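Local coordinates for protein neurotoxin (Clostridium botulinum, PDB 3N7L) that probably binds gangliosides on nerve cells, serving as the receptor-binding domain of a botulinum neurotoxin of mosaic serotype D/C, at residues A[103-108]-A[112-117]; A[75-80]-A[92-97]; A[145-150]-A[155-160]; A[44-49]-A[54-59]. All coordinates share one frame; numbering follows the deposited sequence.

How the contacts relate
All four contacts belong to the N-terminal, concanavalin-like half of the chain, and together they sample its two beta sheets. Contact 1 lies in one sheet and contact 3 in the other; their centres are about 12 Å apart, and Phe114 CD2 packs 3.4 Å from Ile147 CD1 between them. Contact 2 spans the same gap and is joined to both neighbours: Ile105 N probably bonds to Ile94 O (2.8 Å), and Val145 N probably bonds to Phe77 O (2.8 Å). Contact 4 again brings together a strand from each sheet, but its centre is about 11 Å from that of contact 2 and about 22 Å from that of contact 3. It touches none of the others.

Contact 1: A[103-108]-A[112-117]; sequences WSIGII and LVFTLK
Trp103, Ile105 and Ile107 face Leu116, Phe114 and Leu112 across an antiparallel strand pair, the two arms of a beta hairpin in one sheet of the N-terminal receptor-binding half. The axes come within 4.7 Å and run at 158°. Ser104 with Thr115, and Gly106 with Val113, form the hydrogen-bonded pairs, each held by two reciprocal N-H to O bonds; the straightest runs from Thr115 N to Ser104 O (2.8 Å).

Side chains alternate between the two faces. On the inner one, Phe114 CG is trans to its backbone N (chi1 171°), which swings the ring toward strand 103-108. Its edge takes Ile105 CG1, 3.8 Å from Phe114 CD2, while Phe114 CZ rests 3.8 Å from Trp103 CB. The five-membered ring of Trp103 and the Phe114 ring lie 29° from parallel, displaced so that little of one lies over the other. Leu112 CD1 fits between two isoleucines, 3.5 Å from Ile107 CG2 and 4.0 Å from Ile105 CG2. Ile147 and Ile75 of the opposing sheet pack against Phe114 as well.

The other face, with Ser104, Gly106, Val113 and Thr115, is mixed and partly exposed. One water donates to Val113 O (2.7 Å) and to Ser104 O, and also bonds to Thr115 OG1 (2.6 Å), so three groups from both strands grip it. Ser104 OG turns instead to Asp95. Packed on a second sheet, such a two-faced hairpin is typical of the lectin-like beta sandwich to which this half belongs.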
loop_
_atom_site.group_PDB
_atom_site.type_symbol
_atom_site.label_atom_id
_atom_site.label_comp_id
_atom_site.label_asym_id
_atom_site.label_seq_id
_atom_site.Cartn_x
_atom_site.Cartn_y
_atom_site.Cartn_z
ATOM N N TRP A 103 2.897 -0.092 -27.202
ATOM C CA TRP A 103 2.558 0.624 -25.976
ATOM C C TRP A 103 3.633 0.392 -24.926
ATOM O O TRP A 103 4.373 -0.591 -24.986
ATOM C CB TRP A 103 1.179 0.206 -25.434
ATOM C CG TRP A 103 1.036 -1.238 -25.045
ATOM C CD1 TRP A 103 0.420 -2.217 -25.762
ATOM C CD2 TRP A 103 1.496 -1.856 -23.833
ATOM N NE1 TRP A 103 0.462 -3.410 -25.075
ATOM C CE2 TRP A 103 1.117 -3.218 -23.889
ATOM C CE3 TRP A 103 2.189 -1.394 -22.705
ATOM C CZ2 TRP A 103 1.407 -4.121 -22.860
ATOM C CZ3 TRP A 103 2.479 -2.297 -21.679
ATOM C CH2 TRP A 103 2.088 -3.644 -21.768
ATOM N N SER A 104 3.724 1.305 -23.968
ATOM C CA SER A 104 4.726 1.184 -22.920
ATOM C C SER A 104 4.268 1.827 -21.622
ATOM O O SER A 104 3.433 2.735 -21.621
ATOM C CB SER A 104 6.035 1.837 -23.374
ATOM O OG SER A 104 7.071 1.605 -22.438
ATOM N N ILE A 105 4.821 1.335 -20.517
ATOM C CA ILE A 105 4.514 1.858 -19.196
ATOM C C ILE A 105 5.836 2.218 -18.543
ATOM O O ILE A 105 6.751 1.395 -18.474
ATOM C CB ILE A 105 3.801 0.814 -18.311
ATOM C CG1 ILE A 105 2.405 0.519 -18.873
ATOM C CG2 ILE A 105 3.704 1.332 -16.879
ATOM C CD1 ILE A 105 1.644 -0.547 -18.109
ATOM N N GLY A 106 5.938 3.455 -18.075
ATOM C CA GLY A 106 7.161 3.881 -17.427
ATOM C C GLY A 106 6.887 4.794 -16.253
ATOM O O GLY A 106 5.730 5.107 -15.936
ATOM N N ILE A 107 7.960 5.224 -15.602
ATOM C CA ILE A 107 7.849 6.125 -14.472
ATOM C C ILE A 107 8.924 7.198 -14.572
ATOM O O ILE A 107 10.005 6.961 -15.114
ATOM C CB ILE A 107 8.019 5.383 -13.119
ATOM C CG1 ILE A 107 9.367 4.658 -13.089
ATOM C CG2 ILE A 107 6.866 4.399 -12.907
ATOM C CD1 ILE A 107 9.639 3.910 -11.791
ATOM N N ILE A 108 8.604 8.384 -14.063
ATOM C CA ILE A 108 9.534 9.508 -14.038
ATOM C C ILE A 108 8.987 10.464 -12.988
ATOM O O ILE A 108 7.796 10.786 -12.989
ATOM C CB ILE A 108 9.662 10.198 -15.431
ATOM C CG1 ILE A 108 10.720 11.301 -15.362
ATOM C CG2 ILE A 108 8.322 10.770 -15.881
ATOM C CD1 ILE A 108 11.065 11.893 -16.718
ATOM N N LEU A 112 3.479 7.918 -13.262
ATOM C CA LEU A 112 3.409 6.574 -13.821
ATOM C C LEU A 112 2.694 6.886 -15.135
ATOM O O LEU A 112 1.576 7.401 -15.122
ATOM C CB LEU A 112 2.530 5.645 -12.986
ATOM C CG LEU A 112 2.288 4.272 -13.630
ATOM C CD1 LEU A 112 3.528 3.418 -13.475
ATOM C CD2 LEU A 112 1.100 3.582 -12.979
ATOM N N VAL A 113 3.326 6.603 -16.267
ATOM C CA VAL A 113 2.684 6.929 -17.532
ATOM C C VAL A 113 2.558 5.796 -18.541
ATOM O O VAL A 113 3.467 4.978 -18.722
ATOM C CB VAL A 113 3.361 8.189 -18.191
ATOM C CG1 VAL A 113 4.653 8.524 -17.475
ATOM C CG2 VAL A 113 3.598 7.974 -19.670
ATOM N N PHE A 114 1.383 5.742 -19.158
ATOM C CA PHE A 114 1.074 4.744 -20.168
ATOM C C PHE A 114 1.120 5.473 -21.499
ATOM O O PHE A 114 0.455 6.497 -21.685
ATOM C CB PHE A 114 -0.318 4.142 -19.933
ATOM C CG PHE A 114 -0.788 3.253 -21.051
ATOM C CD1 PHE A 114 -1.605 3.751 -22.059
ATOM C CD2 PHE A 114 -0.380 1.924 -21.117
ATOM C CE1 PHE A 114 -2.012 2.942 -23.121
ATOM C CE2 PHE A 114 -0.782 1.104 -22.175
ATOM C CZ PHE A 114 -1.600 1.617 -23.178
ATOM N N THR A 115 1.909 4.934 -22.420
ATOM C CA THR A 115 2.087 5.543 -23.730
ATOM C C THR A 115 1.649 4.658 -24.885
ATOM O O THR A 115 1.971 3.476 -24.934
ATOM C CB THR A 115 3.572 5.910 -23.960
ATOM O OG1 THR A 115 4.009 6.787 -22.918
ATOM C CG2 THR A 115 3.757 6.597 -25.312
ATOM N N LEU A 116 0.911 5.256 -25.810
ATOM C CA LEU A 116 0.449 4.583 -27.017
ATOM C C LEU A 116 1.412 5.160 -28.059
ATOM O O LEU A 116 1.362 6.351 -28.356
ATOM C CB LEU A 116 -0.998 5.002 -27.310
ATOM C CG LEU A 116 -2.091 3.943 -27.501
ATOM C CD1 LEU A 116 -1.841 2.736 -26.607
ATOM C CD2 LEU A 116 -3.454 4.576 -27.206
ATOM N N LYS A 117 2.303 4.333 -28.591
ATOM C CA LYS A 117 3.285 4.822 -29.556
ATOM C C LYS A 117 3.002 4.388 -30.993
ATOM O O LYS A 117 3.212 3.228 -31.353
ATOM C CB LYS A 117 4.679 4.346 -29.144
ATOM C CG LYS A 117 5.823 4.953 -29.944
ATOM C CD LYS A 117 7.131 4.274 -29.587
ATOM C CE LYS A 117 8.316 4.991 -30.209
ATOM N NZ LYS A 117 8.462 6.355 -29.640
HETATM O O HOH W 1 4.945 5.249 -20.990
#

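Contact 2: A[75-80]-A[92-97]; sequences ISFWIR and TIIDSV
Ile79 and Ile93 reach toward each other tip to tip, and beside them Ile94 meets the ring of Phe77; these two side-chain meetings make up the whole contact. No hydrogen bond crosses it. The backbones stay far apart, the nearest CA pair being Ile79 and Ile93 at 10.7 Å, so the side chains alone span the gap.

The tight part is a methyl set on an aromatic face. Ile94 CD1 lies 4.1 Å from the centroid of the Phe77 ring, 25° off the ring normal, a CH-pi contact displaced toward the rim; the nearest ring atom is Phe77 CZ at 3.8 Å. Ile79 CB lies in the plane of the same ring, at its edge. Next door, Ile79 CD1 touches Ile93 CD1 at 3.9 Å.

Such side-chain contact between two facing sheets is the core of a concanavalin-like beta sandwich: strand 72-82 belongs to one sheet, strands 91-93 and 95-97 to the other. A classic beta bulge, with Ile93 and Ile94 both opposite Ile105, sends two successive isoleucines inward.

Away from this core, partly exposed Asp95 and Arg80 mark the looser side. Asp95 folds back in an Asx turn, its OD2 accepting from Val97 N at 3.2 Å; the donor comes from well above the carboxylate plane. Asp95 OD1 is hydrogen-bonded to Ser104 OG. Arg80 makes a cation-pi contact with Trp204. Trp78, by contrast, is buried on the other face of strand 72-82, where it makes a cation-pi contact with Arg206.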
loop_
_atom_site.group_PDB
_atom_site.type_symbol
_atom_site.label_atom_id
_atom_site.label_comp_id
_atom_site.label_asym_id
_atom_site.label_seq_id
_atom_site.Cartn_x
_atom_site.Cartn_y
_atom_site.Cartn_z
ATOM N N ILE A 75 -5.514 -3.271 -19.368
ATOM C CA ILE A 75 -4.337 -3.829 -18.715
ATOM C C ILE A 75 -4.496 -3.591 -17.210
ATOM O O ILE A 75 -4.728 -2.462 -16.777
ATOM C CB ILE A 75 -3.052 -3.126 -19.210
ATOM C CG1 ILE A 75 -2.915 -3.309 -20.726
ATOM C CG2 ILE A 75 -1.832 -3.690 -18.490
ATOM C CD1 ILE A 75 -1.769 -2.522 -21.350
ATOM N N SER A 76 -4.391 -4.646 -16.411
ATOM C CA SER A 76 -4.538 -4.486 -14.967
ATOM C C SER A 76 -3.446 -5.251 -14.243
ATOM O O SER A 76 -3.029 -6.312 -14.694
ATOM C CB SER A 76 -5.909 -4.996 -14.500
ATOM O OG SER A 76 -5.993 -6.411 -14.601
ATOM N N PHE A 77 -2.984 -4.714 -13.120
ATOM C CA PHE A 77 -1.940 -5.384 -12.357
ATOM C C PHE A 77 -1.619 -4.686 -11.048
ATOM O O PHE A 77 -1.882 -3.494 -10.884
ATOM C CB PHE A 77 -0.658 -5.490 -13.197
ATOM C CG PHE A 77 -0.091 -4.157 -13.622
ATOM C CD1 PHE A 77 0.858 -3.502 -12.837
ATOM C CD2 PHE A 77 -0.499 -3.559 -14.818
ATOM C CE1 PHE A 77 1.394 -2.275 -13.239
ATOM C CE2 PHE A 77 0.031 -2.329 -15.227
ATOM C CZ PHE A 77 0.979 -1.687 -14.439
ATOM N N TRP A 78 -1.070 -5.454 -10.110
ATOM C CA TRP A 78 -0.656 -4.905 -8.828
ATOM C C TRP A 78 0.818 -4.606 -8.983
ATOM O O TRP A 78 1.557 -5.388 -9.582
ATOM C CB TRP A 78 -0.853 -5.916 -7.694
ATOM C CG TRP A 78 -2.251 -5.948 -7.176
ATOM C CD1 TRP A 78 -3.259 -6.785 -7.573
ATOM C CD2 TRP A 78 -2.808 -5.091 -6.178
ATOM N NE1 TRP A 78 -4.410 -6.501 -6.880
ATOM C CE2 TRP A 78 -4.164 -5.465 -6.015
ATOM C CE3 TRP A 78 -2.296 -4.041 -5.401
ATOM C CZ2 TRP A 78 -5.017 -4.827 -5.102
ATOM C CZ3 TRP A 78 -3.143 -3.403 -4.493
ATOM C CH2 TRP A 78 -4.490 -3.800 -4.351
ATOM N N ILE A 79 1.248 -3.472 -8.460
ATOM C CA ILE A 79 2.645 -3.113 -8.558
ATOM C C ILE A 79 3.106 -2.361 -7.323
ATOM O O ILE A 79 2.319 -1.690 -6.647
ATOM C CB ILE A 79 2.904 -2.231 -9.804
ATOM C CG1 ILE A 79 4.370 -1.776 -9.832
ATOM C CG2 ILE A 79 1.972 -1.015 -9.792
ATOM C CD1 ILE A 79 4.774 -1.092 -11.129
ATOM N N ARG A 80 4.389 -2.504 -7.026
ATOM C CA ARG A 80 4.993 -1.806 -5.912
ATOM C C ARG A 80 6.383 -1.361 -6.353
ATOM O O ARG A 80 7.129 -2.140 -6.946
ATOM C CB ARG A 80 5.113 -2.706 -4.688
ATOM C CG ARG A 80 5.614 -1.933 -3.487
ATOM C CD ARG A 80 6.024 -2.822 -2.344
ATOM N NE ARG A 80 6.602 -1.994 -1.294
ATOM C CZ ARG A 80 7.356 -2.451 -0.303
ATOM N NH1 ARG A 80 7.832 -1.605 0.601
ATOM N NH2 ARG A 80 7.635 -3.747 -0.221
ATOM N N THR A 92 11.646 2.761 -17.973
ATOM C CA THR A 92 10.601 2.051 -18.689
ATOM C C THR A 92 10.565 0.774 -17.854
ATOM O O THR A 92 11.621 0.234 -17.520
ATOM C CB THR A 92 11.008 1.726 -20.140
ATOM O OG1 THR A 92 11.176 2.947 -20.870
ATOM C CG2 THR A 92 9.934 0.882 -20.816
ATOM N N ILE A 93 9.374 0.310 -17.485
ATOM C CA ILE A 93 9.258 -0.887 -16.653
ATOM C C ILE A 93 8.510 -2.055 -17.298
ATOM O O ILE A 93 8.813 -3.218 -17.033
ATOM C CB ILE A 93 8.589 -0.547 -15.306
ATOM C CG1 ILE A 93 7.291 0.232 -15.542
ATOM C CG2 ILE A 93 9.541 0.297 -14.461
ATOM C CD1 ILE A 93 6.486 0.485 -14.275
ATOM N N ILE A 94 7.525 -1.739 -18.127
ATOM C CA ILE A 94 6.741 -2.750 -18.829
ATOM C C ILE A 94 6.655 -2.198 -20.243
ATOM O O ILE A 94 5.959 -1.210 -20.492
ATOM C CB ILE A 94 5.321 -2.892 -18.232
ATOM C CG1 ILE A 94 5.410 -3.157 -16.723
ATOM C CG2 ILE A 94 4.587 -4.057 -18.900
ATOM C CD1 ILE A 94 4.054 -3.183 -16.030
ATOM N N ASP A 95 7.376 -2.832 -21.163
ATOM C CA ASP A 95 7.420 -2.357 -22.538
ATOM C C ASP A 95 6.900 -3.333 -23.578
ATOM O O ASP A 95 7.205 -4.526 -23.539
ATOM C CB ASP A 95 8.858 -1.987 -22.906
ATOM C CG ASP A 95 8.950 -1.293 -24.248
ATOM O OD1 ASP A 95 8.573 -0.101 -24.323
ATOM O OD2 ASP A 95 9.384 -1.937 -25.229
ATOM N N SER A 96 6.125 -2.814 -24.519
ATOM C CA SER A 96 5.590 -3.637 -25.596
ATOM C C SER A 96 5.672 -2.826 -26.890
ATOM O O SER A 96 4.676 -2.606 -27.579
ATOM C CB SER A 96 4.145 -4.047 -25.295
ATOM O OG SER A 96 3.754 -5.147 -26.104
ATOM N N VAL A 97 6.884 -2.360 -27.178
ATOM C CA VAL A 97 7.195 -1.579 -28.374
ATOM C C VAL A 97 8.247 -2.381 -29.129
ATOM O O VAL A 97 9.279 -2.728 -28.561
ATOM C CB VAL A 97 7.804 -0.197 -28.013
ATOM C CG1 VAL A 97 8.377 0.463 -29.256
ATOM C CG2 VAL A 97 6.744 0.697 -27.393
#

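Contact 3: A[145-150]-A[155-160]; sequences VTITTN and MMIYIN
Thr148 turns its OG1 between its own backbone N and carbonyl carbon (chi1 67°), while Met156 bends at its last torsion (chi3 -79°) and curls its methyl back to meet it. Met156 CE thus ends 3.1 Å from Thr148 OG1, and Met156 CB lies at 3.4 Å from the same oxygen, a snug fit of hydroxyl and thioether chain. The two strands form a beta hairpin in a sheet of the lectin-like sandwich, running at 167° to each other.

Reciprocal backbone bonds join Thr146 with Tyr158 and Thr148 with Met156, the shorter ones being Tyr158 N to Thr146 O and Met156 N to Thr148 O, both 2.8 Å. On the same face as Thr148, the Tyr158 ring presents its edge: Thr146 O lies in its plane, 3.5 Å from Tyr158 CD2. Its hydroxyl bonds to Asp217.

The opposite face is the inward one. Val145 lies beside Ile159 and Ile147 beside Ile157, each pair pointing the same way. Val145 meets Leu112 and Ile147 meets Phe114, while Ile157 and Ile159 meet Ile126 and Phe128 of the facing sheet. Here Thr149 OG1 is buried with no hydrogen-bonding partner in the model, its neighbour across the strands being Met155 CG at 3.6 Å.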
loop_
_atom_site.group_PDB
_atom_site.type_symbol
_atom_site.label_atom_id
_atom_site.label_comp_id
_atom_site.label_asym_id
_atom_site.label_seq_id
_atom_site.Cartn_x
_atom_site.Cartn_y
_atom_site.Cartn_z
ATOM N N VAL A 145 -3.193 -0.988 -10.650
ATOM C CA VAL A 145 -3.318 -0.218 -11.875
ATOM C C VAL A 145 -4.309 -0.838 -12.841
ATOM O O VAL A 145 -4.373 -2.058 -12.992
ATOM C CB VAL A 145 -1.957 -0.112 -12.617
ATOM C CG1 VAL A 145 -2.142 0.597 -13.965
ATOM C CG2 VAL A 145 -0.951 0.630 -11.763
ATOM N N THR A 146 -5.094 0.009 -13.489
ATOM C CA THR A 146 -6.027 -0.466 -14.498
ATOM C C THR A 146 -6.034 0.552 -15.620
ATOM O O THR A 146 -6.419 1.703 -15.427
ATOM C CB THR A 146 -7.461 -0.623 -13.970
ATOM O OG1 THR A 146 -7.469 -1.515 -12.852
ATOM C CG2 THR A 146 -8.347 -1.219 -15.058
ATOM N N ILE A 147 -5.582 0.127 -16.792
ATOM C CA ILE A 147 -5.551 1.009 -17.949
ATOM C C ILE A 147 -6.563 0.482 -18.954
ATOM O O ILE A 147 -6.498 -0.681 -19.333
ATOM C CB ILE A 147 -4.143 1.025 -18.589
ATOM C CG1 ILE A 147 -3.142 1.643 -17.610
ATOM C CG2 ILE A 147 -4.163 1.811 -19.904
ATOM C CD1 ILE A 147 -1.686 1.442 -18.006
ATOM N N THR A 148 -7.516 1.318 -19.357
ATOM C CA THR A 148 -8.508 0.884 -20.342
ATOM C C THR A 148 -8.322 1.704 -21.616
ATOM O O THR A 148 -8.090 2.910 -21.560
ATOM C CB THR A 148 -9.972 1.033 -19.827
ATOM O OG1 THR A 148 -10.297 2.416 -19.663
ATOM C CG2 THR A 148 -10.150 0.306 -18.497
ATOM N N THR A 149 -8.405 1.045 -22.764
ATOM C CA THR A 149 -8.214 1.735 -24.028
ATOM C C THR A 149 -9.186 1.313 -25.117
ATOM O O THR A 149 -9.327 0.129 -25.417
ATOM C CB THR A 149 -6.780 1.516 -24.580
ATOM O OG1 THR A 149 -5.819 2.100 -23.690
ATOM C CG2 THR A 149 -6.634 2.148 -25.962
ATOM N N ASN A 150 -9.858 2.300 -25.696
ATOM C CA ASN A 150 -10.773 2.072 -26.805
ATOM C C ASN A 150 -10.145 2.901 -27.920
ATOM O O ASN A 150 -10.171 4.128 -27.869
ATOM C CB ASN A 150 -12.168 2.614 -26.495
ATOM C CG ASN A 150 -13.147 2.378 -27.636
ATOM O OD1 ASN A 150 -12.760 2.348 -28.803
ATOM N ND2 ASN A 150 -14.422 2.222 -27.301
ATOM N N MET A 155 -8.886 6.750 -23.625
ATOM C CA MET A 155 -7.786 6.052 -22.978
ATOM C C MET A 155 -8.013 6.508 -21.533
ATOM O O MET A 155 -8.149 7.706 -21.288
ATOM C CB MET A 155 -6.458 6.610 -23.497
ATOM C CG MET A 155 -5.288 5.653 -23.495
ATOM S SD MET A 155 -3.715 6.489 -23.863
ATOM C CE MET A 155 -4.174 7.631 -25.147
ATOM N N MET A 156 -8.079 5.578 -20.586
ATOM C CA MET A 156 -8.311 5.951 -19.190
ATOM C C MET A 156 -7.409 5.182 -18.230
ATOM O O MET A 156 -7.083 4.017 -18.469
ATOM C CB MET A 156 -9.771 5.683 -18.799
ATOM C CG MET A 156 -10.813 6.239 -19.763
ATOM S SD MET A 156 -12.509 5.955 -19.187
ATOM C CE MET A 156 -12.752 4.252 -19.629
ATOM N N ILE A 157 -6.998 5.831 -17.146
ATOM C CA ILE A 157 -6.166 5.148 -16.169
ATOM C C ILE A 157 -6.784 5.257 -14.785
ATOM O O ILE A 157 -7.204 6.330 -14.356
ATOM C CB ILE A 157 -4.709 5.687 -16.140
ATOM C CG1 ILE A 157 -3.896 4.880 -15.126
ATOM C CG2 ILE A 157 -4.681 7.162 -15.763
ATOM C CD1 ILE A 157 -2.409 5.107 -15.217
ATOM N N TYR A 158 -6.862 4.115 -14.112
ATOM C CA TYR A 158 -7.420 4.032 -12.772
ATOM C C TYR A 158 -6.336 3.544 -11.813
ATOM O O TYR A 158 -5.458 2.764 -12.192
ATOM C CB TYR A 158 -8.577 3.030 -12.736
ATOM C CG TYR A 158 -9.738 3.328 -13.661
ATOM C CD1 TYR A 158 -10.947 3.817 -13.155
ATOM C CD2 TYR A 158 -9.652 3.063 -15.033
ATOM C CE1 TYR A 158 -12.049 4.032 -13.989
ATOM C CE2 TYR A 158 -10.751 3.275 -15.883
ATOM C CZ TYR A 158 -11.945 3.755 -15.348
ATOM O OH TYR A 158 -13.046 3.931 -16.160
ATOM N N ILE A 159 -6.403 4.010 -10.573
ATOM C CA ILE A 159 -5.464 3.602 -9.542
ATOM C C ILE A 159 -6.325 3.195 -8.361
ATOM O O ILE A 159 -7.144 3.982 -7.886
ATOM C CB ILE A 159 -4.521 4.759 -9.143
ATOM C CG1 ILE A 159 -3.631 5.131 -10.334
ATOM C CG2 ILE A 159 -3.676 4.363 -7.930
ATOM C CD1 ILE A 159 -2.757 3.983 -10.839
ATOM N N ASN A 160 -6.149 1.960 -7.901
ATOM C CA ASN A 160 -6.935 1.430 -6.790
ATOM C C ASN A 160 -8.432 1.602 -7.038
ATOM O O ASN A 160 -9.194 1.946 -6.132
ATOM C CB ASN A 160 -6.533 2.098 -5.472
ATOM C CG ASN A 160 -5.088 1.824 -5.110
ATOM O OD1 ASN A 160 -4.561 0.761 -5.429
ATOM N ND2 ASN A 160 -4.442 2.779 -4.439
#

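Contact 4: A[44-49]-A[54-59]; sequences FKLGSS and GKVIVT
Gly54 N donates to a water at 2.6 Å, and that water also accepts a weak bond from Gly47 N. A second water donates to both Gly54 O (2.8 Å) and Gly47 O (2.9 Å), so two water bridges join the backbones where no direct hydrogen bond does. This is a junction between the two sheets of the concanavalin-like sandwich: strand 44-47 pairs with strand 202-211 in one sheet, and strand 55-59 pairs with strands 27-31 and 180-187 in the other, after a short loop has carried the chain across.

From the bridged glycines the strands diverge, and apolar side chains fill the widening wedge. Leu46 packs over the Gly54 peptide, its CG 4.1 Å from Gly54 O. Phe44 CG sits between its backbone N and carbonyl carbon (chi1 61°), and the ring takes Leu46 CD1 in plane at its edge. Leu11 and Ile205 adjoin Phe44, and Phe183, from the neighbouring strand of the same sheet, lies against Val56. CG2 of Val56, the branch anti to the carbonyl carbon, makes both contacts with the other strand: Val56 CG2 stands 4.3 Å from Leu46 CD1 and 3.9 Å from Phe44 CE1.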
loop_
_atom_site.group_PDB
_atom_site.type_symbol
_atom_site.label_atom_id
_atom_site.label_comp_id
_atom_site.label_asym_id
_atom_site.label_seq_id
_atom_site.Cartn_x
_atom_site.Cartn_y
_atom_site.Cartn_z
ATOM N N PHE A 44 6.597 -11.240 -8.291
ATOM C CA PHE A 44 7.945 -11.465 -8.770
ATOM C C PHE A 44 8.626 -10.107 -8.614
ATOM O O PHE A 44 7.981 -9.056 -8.756
ATOM C CB PHE A 44 7.985 -12.007 -10.215
ATOM C CG PHE A 44 7.389 -11.100 -11.266
ATOM C CD1 PHE A 44 8.164 -10.121 -11.883
ATOM C CD2 PHE A 44 6.086 -11.303 -11.718
ATOM C CE1 PHE A 44 7.656 -9.364 -12.944
ATOM C CE2 PHE A 44 5.565 -10.552 -12.776
ATOM C CZ PHE A 44 6.353 -9.582 -13.392
ATOM N N LYS A 45 9.909 -10.128 -8.279
ATOM C CA LYS A 45 10.655 -8.899 -8.050
ATOM C C LYS A 45 11.792 -8.655 -9.036
ATOM O O LYS A 45 12.564 -9.563 -9.353
ATOM C CB LYS A 45 11.202 -8.919 -6.625
ATOM C CG LYS A 45 12.002 -7.695 -6.221
ATOM C CD LYS A 45 12.694 -7.969 -4.894
ATOM C CE LYS A 45 13.499 -6.780 -4.414
ATOM N NZ LYS A 45 14.196 -7.101 -3.138
ATOM N N LEU A 46 11.878 -7.413 -9.508
ATOM C CA LEU A 46 12.902 -6.971 -10.449
ATOM C C LEU A 46 13.596 -5.747 -9.862
ATOM O O LEU A 46 13.040 -5.074 -8.996
ATOM C CB LEU A 46 12.270 -6.593 -11.793
ATOM C CG LEU A 46 11.931 -7.705 -12.792
ATOM C CD1 LEU A 46 11.055 -8.746 -12.137
ATOM C CD2 LEU A 46 11.230 -7.110 -14.008
ATOM N N GLY A 47 14.806 -5.460 -10.329
ATOM C CA GLY A 47 15.530 -4.305 -9.827
ATOM C C GLY A 47 16.258 -3.557 -10.926
ATOM O O GLY A 47 16.515 -4.111 -11.994
ATOM N N SER A 48 16.582 -2.293 -10.679
ATOM C CA SER A 48 17.302 -1.492 -11.662
ATOM C C SER A 48 18.769 -1.928 -11.653
ATOM O O SER A 48 19.571 -1.485 -12.472
ATOM C CB SER A 48 17.175 0.000 -11.332
ATOM O OG SER A 48 17.587 0.283 -10.005
ATOM N N SER A 49 19.083 -2.815 -10.708
ATOM C CA SER A 49 20.410 -3.405 -10.499
ATOM C C SER A 49 21.530 -2.998 -11.450
ATOM O O SER A 49 22.165 -1.957 -11.275
ATOM C CB SER A 49 20.287 -4.931 -10.518
ATOM O OG SER A 49 21.564 -5.549 -10.532
ATOM N N GLY A 54 16.974 -8.385 -13.482
ATOM C CA GLY A 54 15.892 -9.252 -13.897
ATOM C C GLY A 54 15.171 -8.795 -15.148
ATOM O O GLY A 54 15.105 -7.603 -15.453
ATOM N N LYS A 55 14.615 -9.759 -15.872
ATOM C CA LYS A 55 13.887 -9.478 -17.098
ATOM C C LYS A 55 12.865 -10.579 -17.338
ATOM O O LYS A 55 13.203 -11.762 -17.318
ATOM C CB LYS A 55 14.867 -9.409 -18.274
ATOM C CG LYS A 55 14.231 -9.119 -19.617
ATOM C CD LYS A 55 15.286 -9.103 -20.715
ATOM C CE LYS A 55 14.682 -8.730 -22.055
ATOM N NZ LYS A 55 15.709 -8.717 -23.132
ATOM N N VAL A 56 11.612 -10.191 -17.545
ATOM C CA VAL A 56 10.551 -11.156 -17.812
ATOM C C VAL A 56 9.985 -10.868 -19.198
ATOM O O VAL A 56 9.507 -9.766 -19.470
ATOM C CB VAL A 56 9.414 -11.071 -16.762
ATOM C CG1 VAL A 56 8.298 -12.052 -17.120
ATOM C CG2 VAL A 56 9.962 -11.392 -15.375
ATOM N N ILE A 57 10.049 -11.860 -20.077
ATOM C CA ILE A 57 9.551 -11.691 -21.433
ATOM C C ILE A 57 8.336 -12.559 -21.720
ATOM O O ILE A 57 8.392 -13.787 -21.619
ATOM C CB ILE A 57 10.640 -12.021 -22.465
ATOM C CG1 ILE A 57 11.889 -11.189 -22.176
ATOM C CG2 ILE A 57 10.127 -11.727 -23.870
ATOM C CD1 ILE A 57 13.081 -11.556 -23.032
ATOM N N VAL A 58 7.234 -11.907 -22.071
ATOM C CA VAL A 58 6.004 -12.609 -22.390
ATOM C C VAL A 58 5.721 -12.451 -23.880
ATOM O O VAL A 58 5.576 -11.334 -24.383
ATOM C CB VAL A 58 4.808 -12.042 -21.598
ATOM C CG1 VAL A 58 3.535 -12.793 -21.966
ATOM C CG2 VAL A 58 5.071 -12.153 -20.100
ATOM N N THR A 59 5.659 -13.574 -24.585
ATOM C CA THR A 59 5.380 -13.564 -26.017
ATOM C C THR A 59 4.036 -14.247 -26.222
ATOM O O THR A 59 3.901 -15.453 -26.006
ATOM C CB THR A 59 6.456 -14.327 -26.801
ATOM O OG1 THR A 59 7.741 -13.778 -26.496
ATOM C CG2 THR A 59 6.206 -14.215 -28.303
HETATM O O HOH W 2 14.784 -5.200 -14.037
HETATM O O HOH W 3 16.919 -7.514 -11.059
#